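Local coordinates for protein putative modification methylase (Thermus thermophilus, PDB 2ZIE) that probably transfers a methyl group from S-adenosyl-L-methionine to the N4 atom of cytosine in DNA, as part of a restriction-modification system, at residues Gln203-Ile208 with Leu222-Arg227. Numbering follows the deposited sequence.
Sequences QIWDDI and LELAER
One face of the Trp205 indole carries the Arg227 side chain, while Leu224 CD2 lies in the ring plane at its edge, 3.8 Å from Trp205 CE3. Arg227 CD sits over the six-membered ring, 3.8 Å from its centroid and 10° off the normal, a CH-pi contact. Farther out, Arg227 CZ stands 4.5 Å from the centroid of the five-membered ring, a cation-pi pair in which the guanidinium is tilted 74° from the indole and lowers NH1 onto it. Ile208 CD1 covers one guanidinium face centrally, 3.4 Å from Arg227 CZ, and the Asp207 carboxylate meets the guanidinium edge in a salt bridge. In this Rossmann-like methyltransferase fold the contact joins helix 222-232 to short strand 204-205, paired in parallel with strand 129-137; Leu224 also lies about 7 Å, side chain to side chain, from the S-adenosyl-L-methionine-binding Thr248. The bonds of the salt bridge are weak: Arg227 NH1 reaches Asp207 OD2 at 3.1 Å with an angle of 130°, and the position of NH2 is less certain. The Arg227 chain is extended from CG to NE, which carries the guanidinium out from helix 222-232 to Asp207 and Ile208. An alanine in place of Trp205 would probably leave Arg227 without its aromatic platform and open a gap beside Leu224. Trp205 NE1 hydrogen-bonds to Phe200 O, which would help hold the indole's rotation.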
loop_
_atom_site.group_PDB
_atom_site.type_symbol
_atom_site.label_atom_id
_atom_site.label_comp_id
_atom_site.label_asym_id
_atom_site.label_seq_id
_atom_site.Cartn_x
_atom_site.Cartn_y
_atom_site.Cartn_z
ATOM N N GLN A 203 3.305 -12.446 3.778
ATOM C CA GLN A 203 3.081 -11.049 3.482
ATOM C C GLN A 203 3.120 -10.050 4.660
ATOM O O GLN A 203 3.383 -8.872 4.442
ATOM C CB GLN A 203 1.799 -10.907 2.664
ATOM C CG GLN A 203 1.649 -9.529 2.070
ATOM C CD GLN A 203 0.790 -9.502 0.826
ATOM O OE1 GLN A 203 -0.144 -10.285 0.695
ATOM N NE2 GLN A 203 1.090 -8.582 -0.090
ATOM N N ILE A 204 2.881 -10.495 5.890
ATOM C CA ILE A 204 2.937 -9.576 7.035
ATOM C C ILE A 204 4.004 -10.016 8.041
ATOM O O ILE A 204 4.001 -11.158 8.482
ATOM C CB ILE A 204 1.614 -9.521 7.864
ATOM C CG1 ILE A 204 0.384 -9.409 6.974
ATOM C CG2 ILE A 204 1.668 -8.344 8.821
ATOM C CD1 ILE A 204 0.229 -8.094 6.328
ATOM N N TRP A 205 4.914 -9.116 8.401
ATOM C CA TRP A 205 5.916 -9.429 9.406
ATOM C C TRP A 205 5.532 -8.674 10.666
ATOM O O TRP A 205 5.481 -7.443 10.664
ATOM C CB TRP A 205 7.302 -8.975 8.987
ATOM C CG TRP A 205 7.951 -9.832 7.968
ATOM C CD1 TRP A 205 7.496 -11.017 7.480
ATOM C CD2 TRP A 205 9.159 -9.541 7.262
ATOM N NE1 TRP A 205 8.341 -11.482 6.504
ATOM C CE2 TRP A 205 9.371 -10.595 6.349
ATOM C CE3 TRP A 205 10.084 -8.487 7.310
ATOM C CZ2 TRP A 205 10.470 -10.631 5.485
ATOM C CZ3 TRP A 205 11.176 -8.519 6.455
ATOM C CH2 TRP A 205 11.359 -9.588 5.551
ATOM N N ASP A 206 5.262 -9.402 11.742
ATOM C CA ASP A 206 4.888 -8.752 12.992
ATOM C C ASP A 206 5.758 -9.177 14.158
ATOM O O ASP A 206 5.440 -8.879 15.304
ATOM C CB ASP A 206 3.439 -9.053 13.343
ATOM C CG ASP A 206 3.206 -10.519 13.612
ATOM O OD1 ASP A 206 4.185 -11.239 13.906
ATOM O OD2 ASP A 206 2.039 -10.953 13.540
ATOM N N ASP A 207 6.849 -9.868 13.862
ATOM C CA ASP A 207 7.760 -10.351 14.886
ATOM C C ASP A 207 9.062 -9.564 14.976
ATOM O O ASP A 207 10.006 -9.989 15.638
ATOM C CB ASP A 207 8.069 -11.833 14.652
ATOM C CG ASP A 207 8.558 -12.130 13.228
ATOM O OD1 ASP A 207 8.972 -13.287 12.985
ATOM O OD2 ASP A 207 8.528 -11.235 12.351
ATOM N N ILE A 208 9.122 -8.423 14.304
ATOM C CA ILE A 208 10.309 -7.588 14.351
ATOM C C ILE A 208 9.885 -6.247 14.937
ATOM O O ILE A 208 9.415 -5.360 14.224
ATOM C CB ILE A 208 10.900 -7.369 12.958
ATOM C CG1 ILE A 208 11.290 -8.714 12.343
ATOM C CG2 ILE A 208 12.112 -6.460 13.053
ATOM C CD1 ILE A 208 11.872 -8.609 10.946
ATOM N N LEU A 222 18.388 -4.465 12.284
ATOM C CA LEU A 222 19.343 -5.327 11.614
ATOM C C LEU A 222 18.628 -6.602 11.171
ATOM O O LEU A 222 18.811 -7.080 10.057
ATOM C CB LEU A 222 20.473 -5.692 12.574
ATOM C CG LEU A 222 21.883 -5.311 12.150
ATOM C CD1 LEU A 222 22.872 -5.861 13.164
ATOM C CD2 LEU A 222 22.176 -5.870 10.763
ATOM N N GLU A 223 17.807 -7.142 12.058
ATOM C CA GLU A 223 17.085 -8.357 11.760
ATOM C C GLU A 223 16.272 -8.251 10.475
ATOM O O GLU A 223 16.249 -9.187 9.677
ATOM C CB GLU A 223 16.179 -8.720 12.932
ATOM C CG GLU A 223 15.242 -9.879 12.632
ATOM C CD GLU A 223 14.499 -10.373 13.861
ATOM O OE1 GLU A 223 14.204 -9.553 14.769
ATOM O OE2 GLU A 223 14.196 -11.587 13.905
ATOM N N LEU A 224 15.604 -7.115 10.286
ATOM C CA LEU A 224 14.777 -6.865 9.100
ATOM C C LEU A 224 15.654 -6.920 7.836
ATOM O O LEU A 224 15.285 -7.512 6.824
ATOM C CB LEU A 224 14.125 -5.478 9.232
ATOM C CG LEU A 224 13.001 -4.856 8.385
ATOM C CD1 LEU A 224 13.239 -5.087 6.927
ATOM C CD2 LEU A 224 11.668 -5.417 8.803
ATOM N N ALA A 225 16.823 -6.299 7.908
ATOM C CA ALA A 225 17.727 -6.272 6.776
ATOM C C ALA A 225 18.327 -7.646 6.507
ATOM O O ALA A 225 18.553 -8.014 5.364
ATOM C CB ALA A 225 18.833 -5.248 7.012
ATOM N N GLU A 226 18.577 -8.408 7.558
ATOM C CA GLU A 226 19.146 -9.728 7.384
ATOM C C GLU A 226 18.175 -10.634 6.653
ATOM O O GLU A 226 18.562 -11.361 5.743
ATOM C CB GLU A 226 19.520 -10.325 8.731
ATOM C CG GLU A 226 20.641 -9.576 9.396
ATOM C CD GLU A 226 21.238 -10.335 10.550
ATOM O OE1 GLU A 226 22.122 -9.772 11.221
ATOM O OE2 GLU A 226 20.829 -11.492 10.787
ATOM N N ARG A 227 16.910 -10.576 7.049
ATOM C CA ARG A 227 15.885 -11.379 6.406
ATOM C C ARG A 227 15.854 -11.122 4.913
ATOM O O ARG A 227 15.822 -12.061 4.107
ATOM C CB ARG A 227 14.499 -11.053 6.958
ATOM C CG ARG A 227 14.122 -11.766 8.222
ATOM C CD ARG A 227 12.639 -11.614 8.494
ATOM N NE ARG A 227 12.362 -11.906 9.893
ATOM C CZ ARG A 227 11.154 -11.917 10.438
ATOM N NH1 ARG A 227 10.083 -11.649 9.705
ATOM N NH2 ARG A 227 11.023 -12.201 11.721
#